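Local atomic coordinates of probable tagatose 6-phosphate kinase (Sinorhizobium meliloti, PDB entry 3TXV), a protein that may act as a tagatose-6-phosphate kinase in carbohydrate metabolism and belongs to the GatZ/KbaZ-like family of tagatose-1,6-bisphosphate aldolase subunits. Residues 32-37 with 73-78; 261-266 with 285-290. All blocks are in the same frame, centred on the assembly; numbering follows the deposited sequence.

Contact 1 of 2, residues 32-37 with 73-78; sequences LVIEAA and RFVGAI
Ile-34 reaches from helix 31-43 into the face of helix 68-81 that carries Phe-74, Val-75 and Ile-78. Its CB lies 3.9 Å from CD1 of Ile-78, and its CG2 branch approaches that same methyl to 3.7 Å. CG2 also comes within 4.0 Å of CG2 of Ile-78, so this branch touches both arms of the opposite isoleucine, and the two side chains cross at about a right angle. The other branch, CG1, stands anti to the carbonyl carbon (chi1 -74°) and carries CD1 toward Phe-74, whose ring it meets at the edge, close to the ring plane, with CD1 3.8 Å from CE2. Val-75 is more loosely placed, its CG1 4.4 Å from CG2 of Ile-34. A branched aliphatic residue suits this position because each arm can serve a different neighbour.

Ile-78 is shared out in the same way. While CD1 packs on Ile-34 and sits above the rim of one Phe-74 face, CG2 rests on the backbone of Glu-35, 3.8 Å from its CA. Were Ile-78 cut back to an alanine, the CG2 branch of Ile-34 and the backbone of Glu-35 would probably lose their apolar cover, and a gap would be likely to open between the helices. Glu-35 meets Ile-78 with its backbone and CB; its extended chain takes the carboxylate to a salt bridge with Lys-408 of helix 407-424, which also packs on Leu-32 and Ala-36.

The segment axes approach to 10.0 Å and cross at -57°, a separation bridged by the crossed isoleucines and the ring of Phe-74, with apolar contacts alone between the side chains. This is the apolar packing of neighbouring helices in the outer layer of a TIM barrel, here those following strands 23-26 and 48-53.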
loop_
_atom_site.group_PDB
_atom_site.type_symbol
_atom_site.label_atom_id
_atom_site.label_comp_id
_atom_site.label_asym_id
_atom_site.label_seq_id
_atom_site.Cartn_x
_atom_site.Cartn_y
_atom_site.Cartn_z
ATOM N N LEU A 32 9.901 -1.931 -8.540
ATOM C CA LEU A 32 9.774 -0.782 -9.416
ATOM C C LEU A 32 8.875 0.300 -8.863
ATOM O O LEU A 32 9.124 1.472 -9.111
ATOM C CB LEU A 32 9.311 -1.171 -10.795
ATOM C CG LEU A 32 10.363 -1.892 -11.618
ATOM C CD1 LEU A 32 9.671 -2.686 -12.735
ATOM C CD2 LEU A 32 11.393 -0.913 -12.190
ATOM N N VAL A 33 7.828 -0.062 -8.124
ATOM C CA VAL A 33 7.025 0.971 -7.470
ATOM C C VAL A 33 7.872 1.675 -6.385
ATOM O O VAL A 33 7.850 2.891 -6.264
ATOM C CB VAL A 33 5.675 0.444 -6.876
ATOM C CG1 VAL A 33 4.933 1.563 -6.098
ATOM C CG2 VAL A 33 4.790 -0.112 -7.953
ATOM N N ILE A 34 8.646 0.926 -5.621
ATOM C CA ILE A 34 9.457 1.579 -4.621
ATOM C C ILE A 34 10.450 2.570 -5.282
ATOM O O ILE A 34 10.466 3.765 -4.924
ATOM C CB ILE A 34 10.144 0.553 -3.694
ATOM C CG1 ILE A 34 9.110 -0.040 -2.737
ATOM C CG2 ILE A 34 11.248 1.213 -2.875
ATOM C CD1 ILE A 34 9.313 -1.510 -2.492
ATOM N N GLU A 35 11.239 2.070 -6.250
ATOM C CA GLU A 35 12.171 2.871 -7.050
ATOM C C GLU A 35 11.477 4.114 -7.555
ATOM O O GLU A 35 12.005 5.213 -7.442
ATOM C CB GLU A 35 12.681 2.036 -8.220
ATOM C CG GLU A 35 13.659 2.714 -9.236
ATOM C CD GLU A 35 14.358 1.661 -10.124
ATOM O OE1 GLU A 35 14.176 0.433 -9.875
ATOM O OE2 GLU A 35 15.103 2.034 -11.051
ATOM N N ALA A 36 10.274 3.938 -8.087
ATOM C CA ALA A 36 9.498 5.046 -8.626
ATOM C C ALA A 36 9.012 6.018 -7.553
ATOM O O ALA A 36 9.004 7.233 -7.750
ATOM C CB ALA A 36 8.337 4.510 -9.416
ATOM N N ALA A 37 8.610 5.479 -6.418
ATOM C CA ALA A 37 8.223 6.307 -5.291
ATOM C C ALA A 37 9.397 7.103 -4.833
ATOM O O ALA A 37 9.278 8.287 -4.597
ATOM C CB ALA A 37 7.669 5.473 -4.147
ATOM N N ARG A 73 16.381 -4.035 4.131
ATOM C CA ARG A 73 17.587 -4.059 3.350
ATOM C C ARG A 73 17.206 -4.169 1.881
ATOM O O ARG A 73 17.868 -3.601 1.015
ATOM C CB ARG A 73 18.469 -5.227 3.799
ATOM N N PHE A 74 16.141 -4.917 1.614
ATOM C CA PHE A 74 15.442 -4.885 0.331
ATOM C C PHE A 74 15.210 -3.442 -0.166
ATOM O O PHE A 74 15.720 -3.050 -1.212
ATOM C CB PHE A 74 14.113 -5.638 0.494
ATOM C CG PHE A 74 13.226 -5.611 -0.725
ATOM C CD1 PHE A 74 13.477 -6.460 -1.801
ATOM C CD2 PHE A 74 12.121 -4.764 -0.770
ATOM C CE1 PHE A 74 12.670 -6.431 -2.910
ATOM C CE2 PHE A 74 11.307 -4.734 -1.875
ATOM C CZ PHE A 74 11.566 -5.565 -2.948
ATOM N N VAL A 75 14.449 -2.660 0.592
ATOM C CA VAL A 75 14.262 -1.243 0.306
ATOM C C VAL A 75 15.621 -0.481 0.221
ATOM O O VAL A 75 15.813 0.398 -0.634
ATOM C CB VAL A 75 13.291 -0.584 1.337
ATOM C CG1 VAL A 75 13.098 0.888 1.062
ATOM C CG2 VAL A 75 11.932 -1.237 1.299
ATOM N N GLY A 76 16.565 -0.796 1.091
ATOM C CA GLY A 76 17.858 -0.133 1.008
ATOM C C GLY A 76 18.654 -0.396 -0.281
ATOM O O GLY A 76 19.399 0.474 -0.771
ATOM N N ALA A 77 18.490 -1.596 -0.830
ATOM C CA ALA A 77 19.202 -2.005 -2.027
ATOM C C ALA A 77 18.822 -1.129 -3.239
ATOM O O ALA A 77 19.682 -0.691 -4.030
ATOM C CB ALA A 77 18.922 -3.470 -2.300
ATOM N N ILE A 78 17.517 -0.892 -3.346
ATOM C CA ILE A 78 16.882 -0.033 -4.339
ATOM C C ILE A 78 17.452 1.393 -4.226
ATOM O O ILE A 78 17.863 1.995 -5.224
ATOM C CB ILE A 78 15.338 -0.068 -4.110
ATOM C CG1 ILE A 78 14.814 -1.465 -4.364
ATOM C CG2 ILE A 78 14.597 0.880 -4.988
ATOM C CD1 ILE A 78 13.400 -1.629 -3.946
#

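Contact 2 of 2, residues 261-266 with 285-290; sequences VFEAHS and ILKVGP
OE2 of Glu-263 is gripped by two side chains: NZ of Lys-287 from the adjacent strand, at 3.0 Å, and NE2 of His-265, at 2.8 Å. The imidazole N-H arrives nearly in its own ring plane and takes the anti lone pair of OE2, whereas the ammonium comes from above the carboxylate plane and completes a salt bridge. Glutamate suits the position because its extended chain, with CG anti to the backbone N (chi1 -178°), reaches along the sheet face to both partners. Its other oxygen, OE1, is bound by Lys-127.

The first two torsions of Lys-287, with CG anti to the carbonyl carbon (chi1 -72°), lay CD over one face of the His-265 ring, 3.4 Å from the centroid, in a CH-pi contact; bends at the last two then bring NZ to OE2. NZ has a second acidic partner in Asp-94. Ile-285 sets CG2 against the CG of Glu-263 and CD1 against CG2 of Val-261, an apolar flank for the glutamate on the same sheet face.

The parallel strands themselves are joined by bonds from Ile-285 N to Phe-262 O, from Ala-264 N to Ile-285 O (2.7 Å) and from Lys-287 N to Ala-264 O (3.0 Å). Ala-264 and Leu-286 point to the opposite sheet face, where Leu-286 packs on helix 272-280; the small alanine fits close to the neighbouring backbone. The His-265 ring meets that of His-95 with planes at about 90°, and ND1 has a weak hydrogen bond to Glu-178; the three are arranged as a metal site might be, though no metal is bound and the role is unproven. Strand 261-264, helix 272-280 and strand 283-288 make a beta-alpha-beta unit that supplies the seventh and eighth strands of a TIM barrel, with polar side chains gathered inside it.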
loop_
_atom_site.group_PDB
_atom_site.type_symbol
_atom_site.label_atom_id
_atom_site.label_comp_id
_atom_site.label_asym_id
_atom_site.label_seq_id
_atom_site.Cartn_x
_atom_site.Cartn_y
_atom_site.Cartn_z
ATOM N N VAL A 261 -3.794 13.635 13.010
ATOM C CA VAL A 261 -4.464 13.739 11.715
ATOM C C VAL A 261 -5.213 12.441 11.452
ATOM O O VAL A 261 -5.049 11.481 12.196
ATOM C CB VAL A 261 -3.440 13.980 10.598
ATOM C CG1 VAL A 261 -2.607 15.220 10.901
ATOM C CG2 VAL A 261 -2.531 12.783 10.457
ATOM N N PHE A 262 -6.014 12.397 10.389
ATOM C CA PHE A 262 -6.543 11.109 9.900
ATOM C C PHE A 262 -5.687 10.400 8.838
ATOM O O PHE A 262 -5.265 11.014 7.869
ATOM C CB PHE A 262 -7.954 11.267 9.377
ATOM C CG PHE A 262 -8.941 11.614 10.432
ATOM C CD1 PHE A 262 -8.831 11.070 11.706
ATOM C CD2 PHE A 262 -10.009 12.468 10.150
ATOM C CE1 PHE A 262 -9.765 11.386 12.694
ATOM C CE2 PHE A 262 -10.932 12.794 11.115
ATOM C CZ PHE A 262 -10.814 12.254 12.388
ATOM N N GLU A 263 -5.435 9.111 9.045
ATOM C CA GLU A 263 -4.997 8.227 7.981
ATOM C C GLU A 263 -6.199 7.709 7.235
ATOM O O GLU A 263 -7.203 7.254 7.842
ATOM C CB GLU A 263 -4.258 7.041 8.552
ATOM C CG GLU A 263 -3.720 6.105 7.509
ATOM C CD GLU A 263 -2.527 5.288 7.995
ATOM O OE1 GLU A 263 -1.526 5.882 8.478
ATOM O OE2 GLU A 263 -2.592 4.039 7.869
ATOM N N ALA A 264 -6.113 7.783 5.911
ATOM C CA ALA A 264 -7.166 7.217 5.062
ATOM C C ALA A 264 -6.649 6.092 4.157
ATOM O O ALA A 264 -5.618 6.230 3.486
ATOM C CB ALA A 264 -7.879 8.306 4.276
ATOM N N HIS A 265 -7.353 4.966 4.178
ATOM C CA HIS A 265 -6.990 3.833 3.328
ATOM C C HIS A 265 -7.889 3.829 2.100
ATOM O O HIS A 265 -8.997 4.343 2.146
ATOM C CB HIS A 265 -7.134 2.502 4.084
ATOM C CG HIS A 265 -6.140 2.305 5.195
ATOM N ND1 HIS A 265 -5.863 1.060 5.732
ATOM C CD2 HIS A 265 -5.348 3.186 5.859
ATOM C CE1 HIS A 265 -4.952 1.190 6.683
ATOM N NE2 HIS A 265 -4.629 2.469 6.786
ATOM N N SER A 266 -7.402 3.247 1.012
ATOM C CA SER A 266 -8.178 3.077 -0.224
ATOM C C SER A 266 -8.457 4.394 -0.941
ATOM O O SER A 266 -9.550 4.615 -1.480
ATOM C CB SER A 266 -9.493 2.280 0.009
ATOM O OG SER A 266 -9.349 1.350 1.062
ATOM N N ILE A 285 -2.872 11.512 5.825
ATOM C CA ILE A 285 -2.052 10.388 5.414
ATOM C C ILE A 285 -2.918 9.570 4.499
ATOM O O ILE A 285 -4.026 9.153 4.882
ATOM C CB ILE A 285 -1.606 9.526 6.573
ATOM C CG1 ILE A 285 -0.615 10.296 7.457
ATOM C CG2 ILE A 285 -1.022 8.259 6.038
ATOM C CD1 ILE A 285 -0.626 9.857 8.856
ATOM N N LEU A 286 -2.395 9.371 3.291
ATOM C CA LEU A 286 -3.092 8.792 2.165
ATOM C C LEU A 286 -2.419 7.503 1.798
ATOM O O LEU A 286 -1.327 7.513 1.250
ATOM C CB LEU A 286 -2.987 9.744 0.977
ATOM C CG LEU A 286 -3.666 11.089 1.186
ATOM C CD1 LEU A 286 -3.028 12.125 0.302
ATOM C CD2 LEU A 286 -5.180 10.960 0.916
ATOM N N LYS A 287 -3.072 6.389 1.991
ATOM C CA LYS A 287 -2.457 5.154 1.615
ATOM C C LYS A 287 -2.844 4.735 0.225
ATOM O O LYS A 287 -3.998 4.603 -0.091
ATOM C CB LYS A 287 -2.892 4.076 2.576
ATOM C CG LYS A 287 -2.296 4.185 3.927
ATOM C CD LYS A 287 -2.381 2.881 4.655
ATOM C CE LYS A 287 -1.037 2.365 5.032
ATOM N NZ LYS A 287 -0.942 2.036 6.445
ATOM N N VAL A 288 -1.869 4.558 -0.631
ATOM C CA VAL A 288 -2.151 4.059 -1.927
ATOM C C VAL A 288 -1.276 2.881 -2.056
ATOM O O VAL A 288 -0.188 2.900 -1.611
ATOM C CB VAL A 288 -1.793 5.072 -2.942
ATOM C CG1 VAL A 288 -0.413 5.480 -2.768
ATOM C CG2 VAL A 288 -2.073 4.583 -4.303
ATOM N N GLY A 289 -1.795 1.834 -2.664
ATOM C CA GLY A 289 -1.036 0.681 -3.059
ATOM C C GLY A 289 -1.423 0.165 -4.416
ATOM O O GLY A 289 -0.673 0.193 -5.337
ATOM N N PRO A 290 -2.643 -0.301 -4.512
ATOM C CA PRO A 290 -3.177 -0.986 -5.661
ATOM C C PRO A 290 -3.185 -0.125 -6.874
ATOM O O PRO A 290 -2.908 -0.542 -7.951
ATOM C CB PRO A 290 -4.568 -1.295 -5.204
ATOM C CG PRO A 290 -4.413 -1.546 -3.791
ATOM C CD PRO A 290 -3.208 -0.869 -3.298
#

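Contact 1 closes along the chain before contact 2 opens, and they occupy different layers of one TIM barrel. Segments 32-37 and 73-78 lie on the first two helices of its outer layer; segments 261-266 and 285-290 lie on its last two strands and the turns that follow. Their centres are 20 Å apart and their nearest atoms about 6 Å, without touching. Barrel closure relates them: strand 283-288 lies beside strand 23-26, which leads into helix 31-43. Val-33 of that helix packs on helix 290-310, which follows strand 283-288. Early and late parts of the chain meet where the barrel closes, contact 1 packing its outer helices through apolar side chains and contact 2 bringing charged ones together within.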